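Putative phosphosugar isomerases (Salmonella typhimurium LT2, PDB 3FKJ) probably binds phosphorylated sugars or related carbohydrate derivatives through its SIS-type folds and may isomerise them. Local coordinates at residues A[92-97]-A[118-123]; A[108-113]-A[131-136]; A[236-241]-A[334-339]. All blocks are in the same frame, centred on the assembly; numbering follows the deposited sequence.

Interaction 1 (A[92-97]-A[118-123]); sequences VVILAS and ATIGLV
Val93 and Leu95 each use both backbone polar atoms against strand 118-123, and Ser97 adds its N-H, giving five hydrogen bonds in parallel register. Val93 N reaches Ala118 O at 2.7 Å, and Leu122 N reaches Leu95 O with an N-H...O angle of 175°. The bonds given to Ala118, Ile120 and Leu122 run almost straight down the acceptor carbonyls, whereas those received by Val93 and Leu95 arrive tilted from the carbonyl plane. The segment axes lie 4.6 Å apart at 18°, and the regular pairing runs from Val92-Ala118 to Ala96-Leu122.

Beside this ladder, Ile94 and Ile120 lie side by side on one face. In Ile120, CG1 stands anti to the carbonyl carbon (chi1 -56°), and its CD1 reaches back to Val92 CG1 at 4.0 Å. Ile94 CG2 meets Leu122 CD1 at 3.7 Å. The other face carries Val93, Leu95 and Thr119, covered by Ala108, Ala109 and Ala112 of helix 103-115. Thr119 OG1 is hydrogen-bonded to Tyr133 O and Asp135 N. Strands 42-47 and 136-139 flank the pair, leaving it inside the five-stranded parallel sheet. With the intervening helix it forms the beta-alpha-beta crossover characteristic of the SIS fold.

Interaction 2 (A[108-113]-A[131-136]); sequences AARVAR and CEYSDY
One side of helix 103-115, which packs against the parallel sheet of the SIS fold, meets the chain leading from helix 129-132 into edge strand 136-139. Ala109 and Tyr133 make the close inner contact, CB to CB at 3.6 Å. Beyond it the phenol ring runs alongside Arg110. Arg110 CB stands 3.7 Å from the centroid of the Tyr133 ring and only 3° off its normal, a CH-pi contact over the middle of the face. CG continues over the CE1 side of that ring. The arginine then bends at chi3 (44°), and its guanidinium stands nearly perpendicular to the ring and forms a salt bridge with Glu114. Glu132 CG lies over the opposite ring face, so aliphatic carbons sandwich the tyrosine.

One helical turn on, Arg113 bends at chi3 and brings its guanidinium over the backbone of Tyr133. Its NH2 forms a salt bridge to Asp135 OD1 at 2.8 Å; the nitrogen lies above the carboxylate plane, although the two flat groups are only 11° from parallel. NE adds a weak bond to the same oxygen, and NH1 a weak one to Glu132 O at 3.0 Å. The guanidinium thus spans residues 132 to 135, held chiefly by the salt bridge to Asp135. The arrangement is helix-to-loop packing at the edge of a Rossmann-like alpha/beta sandwich.

Interaction 3 (A[236-241]-A[334-339]); sequences EMQWIN and HPLTTR
Water 1 is held by three groups: it donates to Glu236 O and to Thr338 O, at 2.6 Å from the latter oxygen, and bonds His334 NE2 from within the imidazole plane. It thereby joins the last turn of helix 223-238 to both His334 and Thr338, near the two ends of segment 334-339.

The imidazole is placed by packing as well. With His334 CG anti to the backbone N (chi1 -174°), the ring reaches across to the helix end, where Gln238 CA lies over its face, 3.8 Å from the centroid. Its CE1 edge points into one face of Trp239, 3.4 Å from CD2 of that indole, in a T-shaped stack with planes at 83°. Trp239 adopts positive phi just past the helix, and its indole also meets Thr338 CG2 at CZ2, 3.5 Å away. The indole NE1 is hydrogen-bonded to Glu256 of the second subunit.

The bend of Gln238 at chi2 turns its amide back toward the loop, where NE2 donates to His334 O at 2.9 Å with the acceptor in the amide plane; it also donates to Met237 O. Arg339, whose side chain curls back, gives NH1 to both Leu336 O and Thr338 O, which fixes the guanidinium against the type I turn 335-338. Its NH2 makes a salt bridge with Glu236 OE2 at 2.9 Å, although as a hydrogen bond it is weak and bent, and the carboxylate and guanidinium planes stand 74° apart. Selenomethionine Met237 lies across this group, its SE 3.3 Å from Leu336 O. Together these groups form a water-bridged junction between a helix C-terminus and a C-terminal loop turn, beside the subunit interface of the dimer.

Overall arrangement
Interactions 1 and 2 belong to the same SIS domain and interlock: their segments alternate along the chain and their centres lie about 7 Å apart. Interaction 1 is wholly buried, with backbone bonds and aliphatic side chains; interaction 2 is partly buried and fastens the helix of the same crossover through an aromatic contact and charged groups. Thr119 joins the two. Interaction 3 is separate, its centre about 28 Å from that of interaction 1 and 32 Å from that of interaction 2. Like interaction 2 it ties a helix to a loop using an arginine salt bridge, but it adds a shared water and lies within reach of the second subunit, which touches neither of the others.

Interaction 1 (A[92-97]-A[118-123])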
ATOM      1  N   VAL A  92      -4.136 -19.832  -2.048  1.00 31.45           N
ATOM      2  CA  VAL A  92      -3.972 -19.924  -0.605  1.00 31.99           C
ATOM      3  C   VAL A  92      -4.215 -18.532  -0.028  1.00 32.51           C
ATOM      4  O   VAL A  92      -3.698 -17.515  -0.529  1.00 32.78           O
ATOM      5  CB  VAL A  92      -2.571 -20.448  -0.213  1.00 33.26           C
ATOM      6  CG1 VAL A  92      -2.373 -20.365   1.297  1.00 28.07           C
ATOM      7  CG2 VAL A  92      -2.371 -21.903  -0.762  1.00 30.28           C
ATOM      8  N   VAL A  93      -5.073 -18.473   0.971  1.00 33.57           N
ATOM      9  CA  VAL A  93      -5.401 -17.206   1.629  1.00 32.78           C
ATOM     10  C   VAL A  93      -4.934 -17.324   3.074  1.00 32.46           C
ATOM     11  O   VAL A  93      -5.312 -18.249   3.799  1.00 30.87           O
ATOM     12  CB  VAL A  93      -6.906 -16.834   1.521  1.00 33.72           C
ATOM     13  CG1 VAL A  93      -7.184 -15.478   2.237  1.00 30.78           C
ATOM     14  CG2 VAL A  93      -7.347 -16.802   0.044  1.00 29.91           C
ATOM     15  N   ILE A  94      -4.056 -16.407   3.461  1.00 32.26           N
ATOM     16  CA  ILE A  94      -3.445 -16.443   4.767  1.00 31.93           C
ATOM     17  C   ILE A  94      -3.961 -15.248   5.534  1.00 31.03           C
ATOM     18  O   ILE A  94      -3.756 -14.100   5.130  1.00 29.76           O
ATOM     19  CB  ILE A  94      -1.900 -16.439   4.696  1.00 33.34           C
ATOM     20  CG1 ILE A  94      -1.426 -17.520   3.732  1.00 30.53           C
ATOM     21  CG2 ILE A  94      -1.278 -16.564   6.125  1.00 26.03           C
ATOM     22  CD1 ILE A  94       0.084 -17.509   3.453  1.00 30.78           C
ATOM     23  N   LEU A  95      -4.664 -15.548   6.630  1.00 32.15           N
ATOM     24  CA  LEU A  95      -5.336 -14.544   7.443  1.00 32.04           C
ATOM     25  C   LEU A  95      -4.756 -14.492   8.871  1.00 32.54           C
ATOM     26  O   LEU A  95      -4.243 -15.478   9.362  1.00 31.71           O
ATOM     27  CB  LEU A  95      -6.844 -14.813   7.429  1.00 31.25           C
ATOM     28  CG  LEU A  95      -7.448 -15.078   6.037  1.00 29.21           C
ATOM     29  CD1 LEU A  95      -7.832 -16.544   5.839  1.00 31.83           C
ATOM     30  CD2 LEU A  95      -8.669 -14.173   5.842  1.00 23.08           C
ATOM     31  N   ALA A  96      -4.768 -13.311   9.475  1.00 32.21           N
ATOM     32  CA  ALA A  96      -4.343 -13.115  10.859  1.00 31.75           C
ATOM     33  C   ALA A  96      -5.370 -12.291  11.609  1.00 33.89           C
ATOM     34  O   ALA A  96      -6.001 -11.385  11.058  1.00 35.11           O
ATOM     35  CB  ALA A  96      -3.005 -12.457  10.949  1.00 28.69           C
ATOM     36  N   SER A  97      -5.553 -12.634  12.877  1.00 38.80           N
ATOM     37  CA  SER A  97      -6.399 -11.874  13.812  1.00 41.84           C
ATOM     38  C   SER A  97      -5.911 -12.238  15.214  1.00 42.74           C
ATOM     39  O   SER A  97      -5.876 -13.438  15.555  1.00 40.75           O
ATOM     40  CB  SER A  97      -7.881 -12.295  13.682  1.00 42.99           C
ATOM     41  OG  SER A  97      -8.728 -11.487  14.500  1.00 45.33           O
ATOM     42  N   ALA A 118      -7.455 -22.713  -0.161  1.00 34.73           N
ATOM     43  CA  ALA A 118      -6.961 -23.111   1.153  1.00 32.83           C
ATOM     44  C   ALA A 118      -6.806 -21.874   2.013  1.00 33.55           C
ATOM     45  O   ALA A 118      -6.329 -20.820   1.532  1.00 33.83           O
ATOM     46  CB  ALA A 118      -5.656 -23.866   1.066  1.00 29.97           C
ATOM     47  N   THR A 119      -7.196 -22.001   3.281  1.00 32.32           N
ATOM     48  CA  THR A 119      -7.077 -20.911   4.234  1.00 34.14           C
ATOM     49  C   THR A 119      -6.090 -21.286   5.364  1.00 34.28           C
ATOM     50  O   THR A 119      -6.151 -22.368   5.885  1.00 33.15           O
ATOM     51  CB  THR A 119      -8.461 -20.524   4.824  1.00 33.17           C
ATOM     52  OG1 THR A 119      -9.101 -21.694   5.343  1.00 32.40           O
ATOM     53  CG2 THR A 119      -9.342 -19.902   3.779  1.00 28.74           C
ATOM     54  N   ILE A 120      -5.151 -20.387   5.677  1.00 34.42           N
ATOM     55  CA  ILE A 120      -4.258 -20.540   6.842  1.00 32.49           C
ATOM     56  C   ILE A 120      -4.583 -19.379   7.780  1.00 32.22           C
ATOM     57  O   ILE A 120      -4.478 -18.197   7.394  1.00 32.34           O
ATOM     58  CB  ILE A 120      -2.747 -20.487   6.469  1.00 31.57           C
ATOM     59  CG1 ILE A 120      -2.370 -21.547   5.409  1.00 29.91           C
ATOM     60  CG2 ILE A 120      -1.872 -20.636   7.720  1.00 25.36           C
ATOM     61  CD1 ILE A 120      -0.950 -21.401   4.867  1.00 25.94           C
ATOM     62  N   GLY A 121      -4.979 -19.713   9.000  1.00 33.67           N
ATOM     63  CA  GLY A 121      -5.342 -18.719  10.004  1.00 34.33           C
ATOM     64  C   GLY A 121      -4.293 -18.604  11.084  1.00 35.26           C
ATOM     65  O   GLY A 121      -3.987 -19.604  11.757  1.00 33.73           O
ATOM     66  N   LEU A 122      -3.752 -17.387  11.254  1.00 35.84           N
ATOM     67  CA  LEU A 122      -2.847 -17.065  12.376  1.00 36.18           C
ATOM     68  C   LEU A 122      -3.665 -16.412  13.508  1.00 36.60           C
ATOM     69  O   LEU A 122      -4.346 -15.387  13.297  1.00 35.08           O
ATOM     70  CB  LEU A 122      -1.729 -16.119  11.911  1.00 37.54           C
ATOM     71  CG  LEU A 122      -0.550 -16.603  11.054  1.00 39.32           C
ATOM     72  CD1 LEU A 122      -1.001 -17.218   9.747  1.00 42.45           C
ATOM     73  CD2 LEU A 122       0.320 -15.405  10.761  1.00 37.93           C
ATOM     74  N   VAL A 123      -3.628 -17.016  14.695  1.00 36.31           N
ATOM     75  CA  VAL A 123      -4.377 -16.506  15.855  1.00 37.31           C
ATOM     76  C   VAL A 123      -3.470 -16.477  17.072  1.00 37.55           C
ATOM     77  O   VAL A 123      -2.500 -17.213  17.144  1.00 35.41           O
ATOM     78  CB  VAL A 123      -5.647 -17.366  16.192  1.00 38.63           C
ATOM     79  CG1 VAL A 123      -6.587 -17.471  14.996  1.00 36.14           C
ATOM     80  CG2 VAL A 123      -5.264 -18.765  16.715  1.00 31.91           C
TER

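Interaction 2 (A[108-113]-A[131-136])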
ATOM      1  N   ALA A 108     -13.760 -12.849   5.487  1.00 35.91           N
ATOM      2  CA  ALA A 108     -12.717 -13.086   4.463  1.00 35.60           C
ATOM      3  C   ALA A 108     -12.319 -14.584   4.336  1.00 34.65           C
ATOM      4  O   ALA A 108     -12.226 -15.124   3.219  1.00 32.11           O
ATOM      5  CB  ALA A 108     -11.508 -12.241   4.762  1.00 33.31           C
ATOM      6  N   ALA A 109     -12.078 -15.235   5.479  1.00 34.33           N
ATOM      7  CA  ALA A 109     -11.776 -16.659   5.542  1.00 33.69           C
ATOM      8  C   ALA A 109     -12.942 -17.505   5.023  1.00 34.35           C
ATOM      9  O   ALA A 109     -12.717 -18.488   4.338  1.00 36.67           O
ATOM     10  CB  ALA A 109     -11.405 -17.058   6.944  1.00 32.84           C
ATOM     11  N   ARG A 110     -14.171 -17.093   5.323  1.00 34.00           N
ATOM     12  CA  ARG A 110     -15.385 -17.757   4.866  1.00 33.99           C
ATOM     13  C   ARG A 110     -15.499 -17.654   3.369  1.00 33.52           C
ATOM     14  O   ARG A 110     -15.685 -18.647   2.701  1.00 35.64           O
ATOM     15  CB  ARG A 110     -16.633 -17.146   5.524  1.00 34.89           C
ATOM     16  CG  ARG A 110     -17.973 -17.771   5.055  1.00 35.91           C
ATOM     17  CD  ARG A 110     -19.211 -17.045   5.596  1.00 39.21           C
ATOM     18  NE  ARG A 110     -19.107 -15.575   5.522  1.00 49.20           N
ATOM     19  CZ  ARG A 110     -19.286 -14.838   4.422  1.00 52.66           C
ATOM     20  NH1 ARG A 110     -19.568 -15.401   3.239  1.00 52.62           N
ATOM     21  NH2 ARG A 110     -19.154 -13.514   4.506  1.00 51.90           N
ATOM     22  N   VAL A 111     -15.353 -16.449   2.836  1.00 35.47           N
ATOM     23  CA  VAL A 111     -15.406 -16.240   1.381  1.00 34.83           C
ATOM     24  C   VAL A 111     -14.305 -17.043   0.665  1.00 34.11           C
ATOM     25  O   VAL A 111     -14.579 -17.664  -0.366  1.00 36.23           O
ATOM     26  CB  VAL A 111     -15.307 -14.735   1.023  1.00 35.71           C
ATOM     27  CG1 VAL A 111     -15.024 -14.537  -0.481  1.00 33.41           C
ATOM     28  CG2 VAL A 111     -16.562 -13.990   1.479  1.00 34.94           C
ATOM     29  N   ALA A 112     -13.081 -17.032   1.215  1.00 33.01           N
ATOM     30  CA  ALA A 112     -11.953 -17.743   0.614  1.00 33.20           C
ATOM     31  C   ALA A 112     -12.284 -19.231   0.491  1.00 35.68           C
ATOM     32  O   ALA A 112     -12.121 -19.818  -0.581  1.00 34.64           O
ATOM     33  CB  ALA A 112     -10.675 -17.551   1.441  1.00 31.73           C
ATOM     34  N   ARG A 113     -12.748 -19.817   1.598  1.00 35.90           N
ATOM     35  CA  ARG A 113     -13.177 -21.205   1.642  1.00 37.16           C
ATOM     36  C   ARG A 113     -14.364 -21.484   0.699  1.00 37.11           C
ATOM     37  O   ARG A 113     -14.380 -22.496   0.037  1.00 33.60           O
ATOM     38  CB  ARG A 113     -13.511 -21.633   3.079  1.00 37.40           C
ATOM     39  CG  ARG A 113     -14.025 -23.090   3.149  1.00 46.52           C
ATOM     40  CD  ARG A 113     -14.216 -23.620   4.555  1.00 44.61           C
ATOM     41  NE  ARG A 113     -12.968 -23.926   5.256  1.00 42.73           N
ATOM     42  CZ  ARG A 113     -12.918 -24.321   6.530  1.00 41.89           C
ATOM     43  NH1 ARG A 113     -14.033 -24.471   7.216  1.00 41.16           N
ATOM     44  NH2 ARG A 113     -11.770 -24.581   7.133  1.00 42.53           N
ATOM     45  N   CYS A 131     -10.824 -19.469  13.413  1.00 39.02           N
ATOM     46  CA  CYS A 131     -10.585 -20.905  13.316  1.00 38.89           C
ATOM     47  C   CYS A 131     -11.661 -21.680  12.557  1.00 37.55           C
ATOM     48  O   CYS A 131     -11.358 -22.624  11.855  1.00 36.79           O
ATOM     49  CB  CYS A 131     -10.427 -21.517  14.720  1.00 39.50           C
ATOM     50  SG  CYS A 131      -9.082 -20.715  15.650  1.00 42.27           S
ATOM     51  N   GLU A 132     -12.918 -21.300  12.697  1.00 37.72           N
ATOM     52  CA  GLU A 132     -13.988 -22.026  12.011  1.00 38.17           C
ATOM     53  C   GLU A 132     -13.711 -22.188  10.503  1.00 37.16           C
ATOM     54  O   GLU A 132     -13.961 -23.252   9.915  1.00 33.33           O
ATOM     55  CB  GLU A 132     -15.329 -21.322  12.234  1.00 39.03           C
ATOM     56  CG  GLU A 132     -16.523 -22.136  11.781  1.00 46.29           C
ATOM     57  CD  GLU A 132     -17.851 -21.451  12.048  1.00 51.75           C
ATOM     58  OE1 GLU A 132     -18.032 -20.880  13.146  1.00 54.58           O
ATOM     59  OE2 GLU A 132     -18.722 -21.504  11.153  1.00 56.67           O
ATOM     60  N   TYR A 133     -13.192 -21.130   9.887  1.00 36.73           N
ATOM     61  CA  TYR A 133     -12.958 -21.095   8.449  1.00 35.72           C
ATOM     62  C   TYR A 133     -11.484 -21.211   8.075  1.00 36.55           C
ATOM     63  O   TYR A 133     -11.108 -20.887   6.949  1.00 38.16           O
ATOM     64  CB  TYR A 133     -13.523 -19.797   7.893  1.00 36.30           C
ATOM     65  CG  TYR A 133     -15.001 -19.663   8.127  1.00 34.36           C
ATOM     66  CD1 TYR A 133     -15.905 -20.485   7.455  1.00 37.11           C
ATOM     67  CD2 TYR A 133     -15.503 -18.737   9.032  1.00 36.73           C
ATOM     68  CE1 TYR A 133     -17.270 -20.361   7.657  1.00 34.59           C
ATOM     69  CE2 TYR A 133     -16.858 -18.616   9.250  1.00 39.77           C
ATOM     70  CZ  TYR A 133     -17.735 -19.421   8.557  1.00 37.68           C
ATOM     71  OH  TYR A 133     -19.074 -19.276   8.762  1.00 35.16           O
ATOM     72  N   SER A 134     -10.656 -21.691   8.999  1.00 35.11           N
ATOM     73  CA  SER A 134      -9.233 -21.887   8.757  1.00 36.22           C
ATOM     74  C   SER A 134      -8.968 -23.358   8.550  1.00 37.06           C
ATOM     75  O   SER A 134      -9.175 -24.152   9.463  1.00 38.20           O
ATOM     76  CB  SER A 134      -8.412 -21.399   9.956  1.00 35.99           C
ATOM     77  OG  SER A 134      -8.674 -20.024  10.242  1.00 35.29           O
ATOM     78  N   ASP A 135      -8.510 -23.738   7.362  1.00 38.08           N
ATOM     79  CA  ASP A 135      -8.163 -25.144   7.094  1.00 38.08           C
ATOM     80  C   ASP A 135      -6.982 -25.516   7.969  1.00 36.76           C
ATOM     81  O   ASP A 135      -6.882 -26.646   8.417  1.00 34.23           O
ATOM     82  CB  ASP A 135      -7.785 -25.395   5.614  1.00 38.67           C
ATOM     83  CG  ASP A 135      -8.927 -25.134   4.654  1.00 38.90           C
ATOM     84  OD1 ASP A 135     -10.076 -25.441   5.033  1.00 40.73           O
ATOM     85  OD2 ASP A 135      -8.680 -24.648   3.519  1.00 32.70           O
ATOM     86  N   TYR A 136      -6.072 -24.560   8.160  1.00 35.92           N
ATOM     87  CA  TYR A 136      -4.897 -24.753   8.994  1.00 34.74           C
ATOM     88  C   TYR A 136      -4.807 -23.575   9.946  1.00 35.48           C
ATOM     89  O   TYR A 136      -5.089 -22.440   9.553  1.00 35.11           O
ATOM     90  CB  TYR A 136      -3.637 -24.860   8.132  1.00 34.04           C
ATOM     91  CG  TYR A 136      -3.726 -25.845   6.973  1.00 37.28           C
ATOM     92  CD1 TYR A 136      -4.254 -25.455   5.734  1.00 35.82           C
ATOM     93  CD2 TYR A 136      -3.279 -27.183   7.117  1.00 32.61           C
ATOM     94  CE1 TYR A 136      -4.349 -26.354   4.677  1.00 36.72           C
ATOM     95  CE2 TYR A 136      -3.364 -28.085   6.056  1.00 31.06           C
ATOM     96  CZ  TYR A 136      -3.905 -27.677   4.840  1.00 30.09           C
ATOM     97  OH  TYR A 136      -3.964 -28.582   3.791  1.00 28.73           O
TER

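Interaction 3 (A[236-241]-A[334-339])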
ATOM      1  N   GLU A 236      -3.114   4.862  16.718  1.00 31.85           N
ATOM      2  CA  GLU A 236      -3.921   4.010  17.592  1.00 33.51           C
ATOM      3  C   GLU A 236      -3.621   4.171  19.080  1.00 32.20           C
ATOM      4  O   GLU A 236      -4.551   4.231  19.905  1.00 31.64           O
ATOM      5  CB  GLU A 236      -3.758   2.531  17.216  1.00 32.05           C
ATOM      6  CG  GLU A 236      -4.705   1.576  17.958  1.00 31.62           C
ATOM      7  CD  GLU A 236      -4.427   0.141  17.630  1.00 35.25           C
ATOM      8  OE1 GLU A 236      -4.015  -0.118  16.471  1.00 35.65           O
ATOM      9  OE2 GLU A 236      -4.594  -0.736  18.528  1.00 34.04           O
HETATM   10  N   MSE A 237      -2.339   4.196  19.419  1.00 31.79           N
HETATM   11  CA  MSE A 237      -1.912   3.939  20.805  1.00 32.63           C
HETATM   12  C   MSE A 237      -1.292   5.150  21.458  1.00 31.98           C
HETATM   13  O   MSE A 237      -0.903   5.093  22.631  1.00 32.92           O
HETATM   14  CB  MSE A 237      -0.955   2.764  20.847  1.00 29.63           C
HETATM   15  CG  MSE A 237      -1.545   1.451  20.271  1.00 32.40           C
HETATM   16 SE   MSE A 237      -0.709  -0.191  21.004  0.75 25.18          SE
HETATM   17  CE  MSE A 237      -0.989  -1.318  19.515  1.00 26.73           C
ATOM     18  N   GLN A 238      -1.218   6.245  20.701  1.00 28.12           N
ATOM     19  CA  GLN A 238      -0.694   7.502  21.211  1.00 28.26           C
ATOM     20  C   GLN A 238      -1.502   8.714  20.859  1.00 28.85           C
ATOM     21  O   GLN A 238      -1.234   9.776  21.379  1.00 29.32           O
ATOM     22  CB  GLN A 238       0.765   7.726  20.754  1.00 28.36           C
ATOM     23  CG  GLN A 238       1.785   6.815  21.376  1.00 29.92           C
ATOM     24  CD  GLN A 238       1.910   7.012  22.867  1.00 26.61           C
ATOM     25  OE1 GLN A 238       2.516   7.962  23.314  1.00 28.70           O
ATOM     26  NE2 GLN A 238       1.372   6.089  23.631  1.00 32.47           N
ATOM     27  N   TRP A 239      -2.482   8.576  19.978  1.00 28.72           N
ATOM     28  CA  TRP A 239      -3.226   9.714  19.424  1.00 29.37           C
ATOM     29  C   TRP A 239      -2.324  10.829  18.859  1.00 30.05           C
ATOM     30  O   TRP A 239      -2.575  11.987  19.103  1.00 27.31           O
ATOM     31  CB  TRP A 239      -4.258  10.292  20.399  1.00 31.26           C
ATOM     32  CG  TRP A 239      -5.186   9.305  20.989  1.00 27.16           C
ATOM     33  CD1 TRP A 239      -5.632   8.131  20.415  1.00 27.88           C
ATOM     34  CD2 TRP A 239      -5.863   9.417  22.256  1.00 31.86           C
ATOM     35  NE1 TRP A 239      -6.498   7.489  21.276  1.00 29.34           N
ATOM     36  CE2 TRP A 239      -6.654   8.248  22.414  1.00 32.85           C
ATOM     37  CE3 TRP A 239      -5.874  10.388  23.280  1.00 30.42           C
ATOM     38  CZ2 TRP A 239      -7.428   8.018  23.565  1.00 24.34           C
ATOM     39  CZ3 TRP A 239      -6.636  10.145  24.423  1.00 32.08           C
ATOM     40  CH2 TRP A 239      -7.409   8.972  24.544  1.00 31.06           C
ATOM     41  N   ILE A 240      -1.312  10.450  18.072  1.00 32.19           N
ATOM     42  CA  ILE A 240      -0.402  11.398  17.386  1.00 30.40           C
ATOM     43  C   ILE A 240      -0.671  11.280  15.886  1.00 31.18           C
ATOM     44  O   ILE A 240      -0.680  10.180  15.336  1.00 30.22           O
ATOM     45  CB  ILE A 240       1.098  11.041  17.665  1.00 32.33           C
ATOM     46  CG1 ILE A 240       1.460  11.303  19.128  1.00 34.06           C
ATOM     47  CG2 ILE A 240       2.046  11.801  16.712  1.00 26.62           C
ATOM     48  CD1 ILE A 240       2.675  10.463  19.646  1.00 28.83           C
ATOM     49  N   ASN A 241      -0.894  12.413  15.231  1.00 29.68           N
ATOM     50  CA  ASN A 241      -1.210  12.418  13.842  1.00 31.64           C
ATOM     51  C   ASN A 241      -0.011  11.856  13.097  1.00 31.77           C
ATOM     52  O   ASN A 241       1.143  12.156  13.444  1.00 30.97           O
ATOM     53  CB  ASN A 241      -1.478  13.835  13.343  1.00 32.99           C
ATOM     54  CG  ASN A 241      -2.652  14.483  14.013  1.00 33.09           C
ATOM     55  OD1 ASN A 241      -3.799  14.130  13.750  1.00 31.51           O
ATOM     56  ND2 ASN A 241      -2.373  15.488  14.852  1.00 26.65           N
ATOM     57  N   HIS A 334       0.815   8.422  28.464  1.00 34.69           N
ATOM     58  CA  HIS A 334      -0.203   7.847  27.617  1.00 33.86           C
ATOM     59  C   HIS A 334       0.138   6.343  27.416  1.00 33.25           C
ATOM     60  O   HIS A 334       0.920   5.984  26.530  1.00 34.67           O
ATOM     61  CB  HIS A 334      -0.247   8.624  26.301  1.00 34.02           C
ATOM     62  CG  HIS A 334      -1.356   8.229  25.376  1.00 29.53           C
ATOM     63  ND1 HIS A 334      -2.195   9.156  24.802  1.00 33.90           N
ATOM     64  CD2 HIS A 334      -1.740   7.022  24.886  1.00 29.29           C
ATOM     65  CE1 HIS A 334      -3.031   8.544  23.985  1.00 26.91           C
ATOM     66  NE2 HIS A 334      -2.785   7.245  24.029  1.00 30.68           N
ATOM     67  N   PRO A 335      -0.366   5.475  28.312  1.00 32.71           N
ATOM     68  CA  PRO A 335      -0.098   4.037  28.122  1.00 33.70           C
ATOM     69  C   PRO A 335      -0.516   3.505  26.730  1.00 32.64           C
ATOM     70  O   PRO A 335      -1.464   3.987  26.112  1.00 29.39           O
ATOM     71  CB  PRO A 335      -0.895   3.372  29.242  1.00 33.45           C
ATOM     72  CG  PRO A 335      -0.984   4.467  30.328  1.00 33.02           C
ATOM     73  CD  PRO A 335      -1.096   5.757  29.571  1.00 32.40           C
ATOM     74  N   LEU A 336       0.222   2.510  26.255  1.00 32.56           N
ATOM     75  CA  LEU A 336       0.003   1.976  24.912  1.00 33.82           C
ATOM     76  C   LEU A 336      -1.382   1.298  24.817  1.00 33.89           C
ATOM     77  O   LEU A 336      -1.972   1.223  23.752  1.00 33.64           O
ATOM     78  CB  LEU A 336       1.152   1.043  24.527  1.00 34.40           C
ATOM     79  CG  LEU A 336       2.462   1.748  24.183  1.00 36.30           C
ATOM     80  CD1 LEU A 336       3.626   0.756  24.115  1.00 29.19           C
ATOM     81  CD2 LEU A 336       2.340   2.565  22.852  1.00 28.39           C
ATOM     82  N   THR A 337      -1.926   0.911  25.961  1.00 33.40           N
ATOM     83  CA  THR A 337      -3.220   0.261  26.043  1.00 35.54           C
ATOM     84  C   THR A 337      -4.389   1.270  26.086  1.00 34.41           C
ATOM     85  O   THR A 337      -5.529   0.863  26.095  1.00 35.20           O
ATOM     86  CB  THR A 337      -3.258  -0.662  27.310  1.00 37.68           C
ATOM     87  OG1 THR A 337      -2.883   0.102  28.446  1.00 35.79           O
ATOM     88  CG2 THR A 337      -2.253  -1.869  27.195  1.00 34.02           C
ATOM     89  N   THR A 338      -4.117   2.572  26.092  1.00 34.40           N
ATOM     90  CA  THR A 338      -5.172   3.594  26.004  1.00 34.58           C
ATOM     91  C   THR A 338      -6.008   3.478  24.725  1.00 34.46           C
ATOM     92  O   THR A 338      -5.457   3.582  23.607  1.00 33.55           O
ATOM     93  CB  THR A 338      -4.575   5.042  25.969  1.00 36.57           C
ATOM     94  OG1 THR A 338      -3.700   5.252  27.071  1.00 33.89           O
ATOM     95  CG2 THR A 338      -5.689   6.119  25.958  1.00 31.19           C
ATOM     96  N   ARG A 339      -7.326   3.354  24.880  1.00 34.36           N
ATOM     97  CA  ARG A 339      -8.290   3.504  23.759  1.00 34.83           C
ATOM     98  C   ARG A 339      -9.510   4.350  24.142  1.00 35.39           C
ATOM     99  O   ARG A 339     -10.004   4.273  25.264  1.00 34.97           O
ATOM    100  CB  ARG A 339      -8.809   2.156  23.265  1.00 37.03           C
ATOM    101  CG  ARG A 339      -7.768   1.161  22.865  1.00 36.67           C
ATOM    102  CD  ARG A 339      -7.008   1.552  21.603  1.00 34.37           C
ATOM    103  NE  ARG A 339      -6.094   0.471  21.227  1.00 34.22           N
ATOM    104  CZ  ARG A 339      -4.913   0.216  21.804  1.00 32.64           C
ATOM    105  NH1 ARG A 339      -4.406   0.997  22.748  1.00 34.07           N
ATOM    106  NH2 ARG A 339      -4.205  -0.812  21.396  1.00 35.78           N
TER
HETATM  107  O   HOH W   1      -4.252   5.624  22.434  1.00 23.94           O